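PDB 2A28: BZZ1 protein, which acts in endocytosis and vacuolar trafficking, working with type I myosins to restore polarity of the actin cytoskeleton after salt stress, and is represented here by its second SH3 domain. Local coordinates for residues G13-S18 / K45-T50; I24-R29 / Y38-G43. All coordinates share one frame; numbering follows the deposited sequence.

In the fold
The chain starts with strand 2-4 and then makes the long RT loop of the SH3 fold, which carries 13-18. It continues into strand 24-27, runs through the n-Src loop and returns along strand 36-41. A tight distal turn leads to strand 44-49. Interaction 2 pairs 24-29 with 38-43 and closes the n-Src hairpin. Interaction 1 joins 13-18 to 45-50 and so closes a wider loop, which contains the whole hairpin. The RT loop is thereby tied to strand 44-49, at the edge of the sheet. The contacts meet where G46 N probably donates to G39 O, at 3.0 Å. F48 also packs on I25 between them.

Interaction 1: G13-S18 / K45-T50; sequences GDDEIS and KGLFPT
D15 and I17 hold L47 by two backbone hydrogen bonds. L47 N donates to D15 O at 2.9 Å, almost straight at 174° and in the carbonyl plane. I17 N returns a bond of 2.9 Å to L47 O, tilted from that plane by 31°. E16 CA-H adds a contact to the same L47 O at 3.3 Å. Together they form a single bridge between E16 and L47. A type I turn from G13 to E16 brings the chain to this point.

This is the tip of the RT loop of an SH3 domain and the start of its returning limb, laid against strand 45-49. E16 OE1 turns elsewhere, to Y9 OH and Q12 N.

The side-chain packing centres on I17. Its CG1 lies between the backbone N and the carbonyl carbon (chi1 56°), and CG2 is beside the N. CG2 lies against the carbonyl oxygen of K45, 3.4 Å from K45 O. CD1 meets the ring of F48 obliquely, 4.2 Å from CD2. I17 CG2 and D15 O lie so close to G46 that a CB there would clash with both. The side chains of L47 and D15 cross obliquely, with L47 CD1 3.6 Å from D15 OD2. I17 O is buried by the contact and has no polar partner in the model.

Interaction 2: I24-R29 / Y38-G43; sequences IITVIR and YGECDG
I28 packs on Y38 at a classic beta bulge, where I28 and R29 both face the tyrosine. Y38 O accepts from both, from I28 N at 2.9 Å and from R29 N at 3.0 Å. Y38 N closes the pair by donating to R29 O.

The I28 side chain can be followed outward. CB lies 3.5 Å from Y38 O and also touches the ring at CD2. CG2, anti to the backbone N, reaches Y38 CD2 at 3.6 Å and approaches the ring obliquely. CG1, beside the backbone N (chi1 -61°), rests on G39 CA. CD1 ends 4.0 Å from E40 CB, with Y38 CE2 about as near. An alanine at Y38 would probably leave I28 CG2 without its ring partner and open a gap beside the isoleucine.

Ahead of the bulge along 24-29, the strands pair regularly. T26 and E40 exchange backbone hydrogen bonds, with T26 N to E40 O at 2.8 Å. Their side chains lie side by side. In the conformer given, a water joins T26 OG1 and E40 OE2; E40 has a second conformer, so this link is less certain. G39 CA lies 3.0 Å from T26 O, and a CB on G39 would clash with that oxygen.

R29 sets one guanidinium face near Y38 CB, while its NH1 bonds W36 O.

The two strands form the n-Src hairpin of the SH3 sheet. Strand 2-4 flanks 24-27, with V27 touching M3. Strand 44-49 flanks 38-41, where K45 packs on both Y38 and I28.

Interaction 1: G13-S18 / K45-T50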
ATOM      1  N   GLY A  13     -11.668   4.522   2.481  1.00 15.64           N
ATOM      2  CA  GLY A  13     -11.849   5.829   1.844  1.00 14.82           C
ATOM      3  C   GLY A  13     -11.498   5.580   0.395  1.00 10.73           C
ATOM      4  O   GLY A  13     -10.785   4.638   0.075  1.00 10.02           O
ATOM      5  N   ASP A  14     -12.008   6.515  -0.425  1.00 11.95           N
ATOM      6  CA  ASP A  14     -11.873   6.311  -1.856  1.00 12.82           C
ATOM      7  C   ASP A  14     -10.419   6.401  -2.335  1.00 10.96           C
ATOM      8  O   ASP A  14     -10.168   5.948  -3.429  1.00 12.42           O
ATOM      9  CB  ASP A  14     -12.716   7.311  -2.618  1.00 18.95           C
ATOM     10  CG  ASP A  14     -14.212   7.090  -2.526  1.00 23.25           C
ATOM     11  OD1 ASP A  14     -14.570   5.898  -2.444  1.00 23.72           O
ATOM     12  OD2 ASP A  14     -15.004   8.067  -2.532  1.00 29.60           O
ATOM     13  N   ASP A  15      -9.554   7.017  -1.526  1.00  9.17           N
ATOM     14  CA  ASP A  15      -8.141   7.164  -1.849  1.00  8.81           C
ATOM     15  C   ASP A  15      -7.249   6.052  -1.300  1.00  7.16           C
ATOM     16  O   ASP A  15      -6.046   6.032  -1.581  1.00  7.37           O
ATOM     17  CB  ASP A  15      -7.617   8.519  -1.367  1.00  7.62           C
ATOM     18  CG  ASP A  15      -7.795   8.781   0.085  1.00  7.82           C
ATOM     19  OD1 ASP A  15      -8.659   8.088   0.712  1.00  9.46           O
ATOM     20  OD2 ASP A  15      -7.082   9.680   0.592  1.00  9.73           O
ATOM     21  N   GLU A  16      -7.848   5.131  -0.591  1.00  7.02           N
ATOM     22  CA  GLU A  16      -7.079   4.026  -0.007  1.00  8.30           C
ATOM     23  C   GLU A  16      -7.336   2.771  -0.792  1.00  7.44           C
ATOM     24  O   GLU A  16      -8.346   2.610  -1.491  1.00  8.41           O
ATOM     25  CB  GLU A  16      -7.482   3.805   1.465  1.00  8.07           C
ATOM     26  CG  GLU A  16      -7.125   5.014   2.331  1.00  8.55           C
ATOM     27  CD  GLU A  16      -7.507   4.847   3.788  1.00  8.28           C
ATOM     28  OE1 GLU A  16      -7.916   3.719   4.146  1.00  9.17           O
ATOM     29  OE2 GLU A  16      -7.409   5.843   4.564  1.00 11.91           O
ATOM     30  N   ILE A  17      -6.359   1.831  -0.703  1.00  7.39           N
ATOM     31  CA  ILE A  17      -6.556   0.504  -1.286  1.00  8.70           C
ATOM     32  C   ILE A  17      -6.412  -0.554  -0.195  1.00  7.45           C
ATOM     33  O   ILE A  17      -5.640  -0.448   0.738  1.00  8.65           O
ATOM     34  CB  ILE A  17      -5.624   0.192  -2.465  1.00 10.50           C
ATOM     35  CG1 ILE A  17      -4.148   0.342  -2.104  1.00 10.07           C
ATOM     36  CG2 ILE A  17      -5.995   0.979  -3.737  1.00 13.81           C
ATOM     37  CD1 ILE A  17      -3.226  -0.272  -3.107  1.00 10.80           C
ATOM     38  N   SER A  18      -7.215  -1.581  -0.351  1.00  7.58           N
ATOM     39  CA  SER A  18      -7.059  -2.790   0.493  1.00  6.66           C
ATOM     40  C   SER A  18      -5.861  -3.601   0.027  1.00  6.64           C
ATOM     41  O   SER A  18      -5.655  -3.806  -1.133  1.00  6.94           O
ATOM     42  CB  SER A  18      -8.339  -3.627   0.475  1.00  6.93           C
ATOM     43  OG  SER A  18      -9.428  -2.861   1.029  1.00  8.59           O
ATOM     44  N   LYS A  45      -4.669   1.045  -7.461  1.00  8.66           N
ATOM     45  CA  LYS A  45      -3.791   2.147  -7.033  1.00  7.85           C
ATOM     46  C   LYS A  45      -4.412   2.972  -5.949  1.00  7.80           C
ATOM     47  O   LYS A  45      -5.567   3.378  -6.052  1.00  9.97           O
ATOM     48  CB  LYS A  45      -3.582   2.998  -8.294  1.00 11.31           C
ATOM     49  CG  LYS A  45      -2.621   4.136  -8.082  1.00 10.70           C
ATOM     50  CD  LYS A  45      -2.077   4.673  -9.427  1.00 14.57           C
ATOM     51  CE  LYS A  45      -3.241   5.144 -10.280  1.00 19.16           C
ATOM     52  NZ  LYS A  45      -2.712   5.943 -11.439  1.00 33.05           N
ATOM     53  N   GLY A  46      -3.639   3.252  -4.922  1.00  7.62           N
ATOM     54  CA  GLY A  46      -4.069   4.101  -3.842  1.00  7.19           C
ATOM     55  C   GLY A  46      -3.119   4.057  -2.699  1.00  6.22           C
ATOM     56  O   GLY A  46      -1.969   3.557  -2.765  1.00  6.06           O
ATOM     57  N   LEU A  47      -3.526   4.651  -1.596  1.00  5.66           N
ATOM     58  CA  LEU A  47      -2.776   4.740  -0.382  1.00  5.74           C
ATOM     59  C   LEU A  47      -2.976   3.493   0.504  1.00  5.63           C
ATOM     60  O   LEU A  47      -4.060   3.000   0.692  1.00  6.57           O
ATOM     61  CB  LEU A  47      -3.219   5.940   0.480  1.00  6.90           C
ATOM     62  CG  LEU A  47      -3.073   7.311  -0.169  1.00  7.21           C
ATOM     63  CD1 LEU A  47      -3.739   8.381   0.666  1.00 10.25           C
ATOM     64  CD2 LEU A  47      -1.599   7.649  -0.353  1.00 10.51           C
ATOM     65  N   PHE A  48      -1.866   3.076   1.117  1.00  5.56           N
ATOM     66  CA  PHE A  48      -1.923   1.957   2.068  1.00  6.94           C
ATOM     67  C   PHE A  48      -0.894   2.214   3.162  1.00  5.71           C
ATOM     68  O   PHE A  48       0.070   2.974   2.971  1.00  5.62           O
ATOM     69  CB  PHE A  48      -1.616   0.594   1.394  1.00  7.44           C
ATOM     70  CG  PHE A  48      -0.302   0.578   0.684  1.00  7.83           C
ATOM     71  CD1 PHE A  48       0.839   0.076   1.304  1.00  7.06           C
ATOM     72  CD2 PHE A  48      -0.148   1.052  -0.591  1.00  9.34           C
ATOM     73  CE1 PHE A  48       2.058   0.094   0.705  1.00  7.06           C
ATOM     74  CE2 PHE A  48       1.045   1.073  -1.224  1.00  8.87           C
ATOM     75  CZ  PHE A  48       2.170   0.555  -0.600  1.00  7.90           C
ATOM     76  N   PRO A  49      -1.048   1.573   4.325  1.00  6.29           N
ATOM     77  CA  PRO A  49      -0.100   1.844   5.406  1.00  6.38           C
ATOM     78  C   PRO A  49       1.253   1.195   5.179  1.00  6.13           C
ATOM     79  O   PRO A  49       1.384  -0.022   5.052  1.00  6.11           O
ATOM     80  CB  PRO A  49      -0.783   1.298   6.661  1.00  8.59           C
ATOM     81  CG  PRO A  49      -2.205   1.035   6.277  1.00 13.78           C
ATOM     82  CD  PRO A  49      -2.183   0.779   4.793  1.00  8.13           C
ATOM     83  N   THR A  50       2.305   2.003   5.191  1.00  5.89           N
ATOM     84  CA  THR A  50       3.652   1.542   4.948  1.00  6.56           C
ATOM     85  C   THR A  50       4.072   0.425   5.878  1.00  6.83           C
ATOM     86  O   THR A  50       4.735  -0.534   5.497  1.00  6.15           O
ATOM     87  CB  THR A  50       4.621   2.737   5.129  1.00  6.92           C
ATOM     88  OG1 THR A  50       4.075   3.801   4.358  1.00  7.00           O
ATOM     89  CG2 THR A  50       6.036   2.451   4.719  1.00  9.81           C
TER

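Interaction 2: I24-R29 / Y38-G43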
ATOM      1  N   ILE A  24       2.416  -7.768  -3.791  1.00  6.60           N
ATOM      2  CA  ILE A  24       3.624  -7.046  -4.212  1.00  7.33           C
ATOM      3  C   ILE A  24       3.136  -5.732  -4.823  1.00  7.74           C
ATOM      4  O   ILE A  24       2.486  -5.738  -5.888  1.00  7.44           O
ATOM      5  CB  ILE A  24       4.500  -7.819  -5.187  1.00 10.39           C
ATOM      6  CG1 ILE A  24       4.930  -9.179  -4.634  1.00 11.80           C
ATOM      7  CG2 ILE A  24       5.713  -6.987  -5.618  1.00 12.51           C
ATOM      8  CD1 ILE A  24       5.629  -9.037  -3.271  1.00 15.20           C
ATOM      9  N   ILE A  25       3.448  -4.671  -4.155  1.00  6.78           N
ATOM     10  CA  ILE A  25       2.942  -3.349  -4.441  1.00  6.73           C
ATOM     11  C   ILE A  25       4.029  -2.433  -5.012  1.00  7.05           C
ATOM     12  O   ILE A  25       5.038  -2.196  -4.359  1.00  8.36           O
ATOM     13  CB  ILE A  25       2.292  -2.689  -3.198  1.00  7.51           C
ATOM     14  CG1 ILE A  25       1.312  -3.626  -2.493  1.00  6.83           C
ATOM     15  CG2 ILE A  25       1.628  -1.402  -3.601  1.00  8.92           C
ATOM     16  CD1 ILE A  25       1.099  -3.241  -1.036  1.00 10.26           C
ATOM     17  N   THR A  26       3.863  -1.930  -6.222  1.00  6.80           N
ATOM     18  CA  THR A  26       4.833  -1.017  -6.828  1.00  7.09           C
ATOM     19  C   THR A  26       4.649   0.360  -6.219  1.00  5.83           C
ATOM     20  O   THR A  26       3.513   0.894  -6.155  1.00  7.49           O
ATOM     21  CB  THR A  26       4.602  -0.961  -8.343  1.00  7.89           C
ATOM     22  OG1 THR A  26       4.833  -2.315  -8.816  1.00  7.76           O
ATOM     23  CG2 THR A  26       5.603  -0.020  -8.980  1.00  9.78           C
ATOM     24  N   VAL A  27       5.738   0.947  -5.718  1.00  6.09           N
ATOM     25  CA  VAL A  27       5.678   2.241  -5.065  1.00  7.15           C
ATOM     26  C   VAL A  27       5.670   3.343  -6.103  1.00  6.74           C
ATOM     27  O   VAL A  27       6.542   3.378  -6.953  1.00  9.59           O
ATOM     28  CB  VAL A  27       6.875   2.442  -4.159  1.00  8.36           C
ATOM     29  CG1 VAL A  27       6.951   3.855  -3.612  1.00 13.45           C
ATOM     30  CG2 VAL A  27       6.771   1.408  -3.021  1.00 12.74           C
ATOM     31  N   ILE A  28       4.682   4.234  -5.980  1.00  6.94           N
ATOM     32  CA  ILE A  28       4.601   5.431  -6.810  1.00  6.99           C
ATOM     33  C   ILE A  28       5.076   6.637  -6.038  1.00  6.70           C
ATOM     34  O   ILE A  28       5.881   7.423  -6.596  1.00  7.31           O
ATOM     35  CB  ILE A  28       3.194   5.589  -7.365  1.00  7.57           C
ATOM     36  CG1 ILE A  28       2.777   4.387  -8.271  1.00  8.78           C
ATOM     37  CG2 ILE A  28       3.018   6.894  -8.144  1.00 10.73           C
ATOM     38  CD1 ILE A  28       1.307   4.380  -8.632  1.00 11.35           C
ATOM     39  N   ARG A  29       4.688   6.817  -4.790  1.00  6.30           N
ATOM     40  CA  ARG A  29       5.101   7.920  -3.906  1.00  6.96           C
ATOM     41  C   ARG A  29       5.354   7.288  -2.551  1.00  6.64           C
ATOM     42  O   ARG A  29       4.458   6.703  -1.959  1.00  6.89           O
ATOM     43  CB  ARG A  29       4.081   9.078  -3.901  1.00  6.69           C
ATOM     44  CG  ARG A  29       4.483  10.400  -3.271  1.00  8.24           C
ATOM     45  CD  ARG A  29       4.314  10.481  -1.769  1.00  8.37           C
ATOM     46  NE  ARG A  29       2.924  10.428  -1.379  1.00  9.42           N
ATOM     47  CZ  ARG A  29       2.417   9.811  -0.315  1.00  8.11           C
ATOM     48  NH1 ARG A  29       3.155   9.106   0.549  1.00 11.34           N
ATOM     49  NH2 ARG A  29       1.152   9.847  -0.108  1.00  9.15           N
ATOM     50  N   TYR A  38       1.787   5.577  -1.473  1.00  5.51           N
ATOM     51  CA  TYR A  38       0.884   5.551  -2.637  1.00  5.97           C
ATOM     52  C   TYR A  38       1.490   4.566  -3.626  1.00  5.63           C
ATOM     53  O   TYR A  38       2.661   4.724  -4.030  1.00  5.72           O
ATOM     54  CB  TYR A  38       0.828   6.941  -3.254  1.00  7.45           C
ATOM     55  CG  TYR A  38      -0.088   7.064  -4.456  1.00  6.13           C
ATOM     56  CD1 TYR A  38      -1.431   6.822  -4.314  1.00  7.73           C
ATOM     57  CD2 TYR A  38       0.455   7.452  -5.666  1.00  6.77           C
ATOM     58  CE1 TYR A  38      -2.241   6.951  -5.418  1.00 10.25           C
ATOM     59  CE2 TYR A  38      -0.394   7.571  -6.789  1.00  7.78           C
ATOM     60  CZ  TYR A  38      -1.741   7.316  -6.633  1.00  9.09           C
ATOM     61  OH  TYR A  38      -2.640   7.417  -7.692  1.00 11.71           O
ATOM     62  N   GLY A  39       0.732   3.543  -4.044  1.00  5.81           N
ATOM     63  CA  GLY A  39       1.284   2.584  -4.977  1.00  6.36           C
ATOM     64  C   GLY A  39       0.192   1.803  -5.679  1.00  6.81           C
ATOM     65  O   GLY A  39      -0.971   2.080  -5.549  1.00  6.71           O
ATOM     66  N   GLU A  40       0.656   0.797  -6.396  1.00  6.19           N
ATOM     67  CA  GLU A  40      -0.256   0.039  -7.252  1.00  8.33           C
ATOM     68  C   GLU A  40       0.031  -1.464  -7.177  1.00  7.77           C
ATOM     69  O   GLU A  40       1.197  -1.855  -7.218  1.00  7.79           O
ATOM     70  CB  GLU A  40       0.080   0.545  -8.657  0.50  9.62           C
ATOM     71  CG  GLU A  40      -0.436  -0.044  -9.922  0.50  7.92           C
ATOM     72  CD  GLU A  40       0.453  -1.114 -10.525  0.50  9.12           C
ATOM     73  OE1 GLU A  40      -0.049  -2.216 -10.851  0.50 13.35           O
ATOM     74  OE2 GLU A  40       1.685  -0.904 -10.708  0.50  6.97           O
ATOM     75  N   CYS A  41      -1.016  -2.264  -7.142  1.00  8.30           N
ATOM     76  CA  CYS A  41      -0.876  -3.726  -7.125  1.00  9.14           C
ATOM     77  C   CYS A  41      -1.874  -4.286  -8.129  1.00  7.94           C
ATOM     78  O   CYS A  41      -3.075  -4.205  -7.913  1.00  9.40           O
ATOM     79  CB  CYS A  41      -1.091  -4.296  -5.744  1.00  9.72           C
ATOM     80  SG  CYS A  41      -0.893  -6.102  -5.662  1.00  9.94           S
ATOM     81  N   ASP A  42      -1.347  -4.771  -9.258  1.00  9.22           N
ATOM     82  CA  ASP A  42      -2.152  -5.337 -10.338  1.00 10.36           C
ATOM     83  C   ASP A  42      -3.118  -4.287 -10.845  1.00 10.11           C
ATOM     84  O   ASP A  42      -4.224  -4.613 -11.215  1.00 11.33           O
ATOM     85  CB  ASP A  42      -2.821  -6.589  -9.792  1.00 10.96           C
ATOM     86  CG  ASP A  42      -1.905  -7.760  -9.593  1.00 10.62           C
ATOM     87  OD1 ASP A  42      -0.758  -7.747 -10.080  1.00 10.39           O
ATOM     88  OD2 ASP A  42      -2.337  -8.712  -8.896  1.00 12.60           O
ATOM     89  N   GLY A  43      -2.594  -3.077 -10.911  1.00 11.07           N
ATOM     90  CA  GLY A  43      -3.380  -1.963 -11.365  1.00 10.87           C
ATOM     91  C   GLY A  43      -4.294  -1.335 -10.341  1.00  9.74           C
ATOM     92  O   GLY A  43      -4.817  -0.266 -10.632  1.00 12.61           O
TER
HETATM   93  O   HOH W   1       3.794  -2.406 -11.366  1.00 12.19           O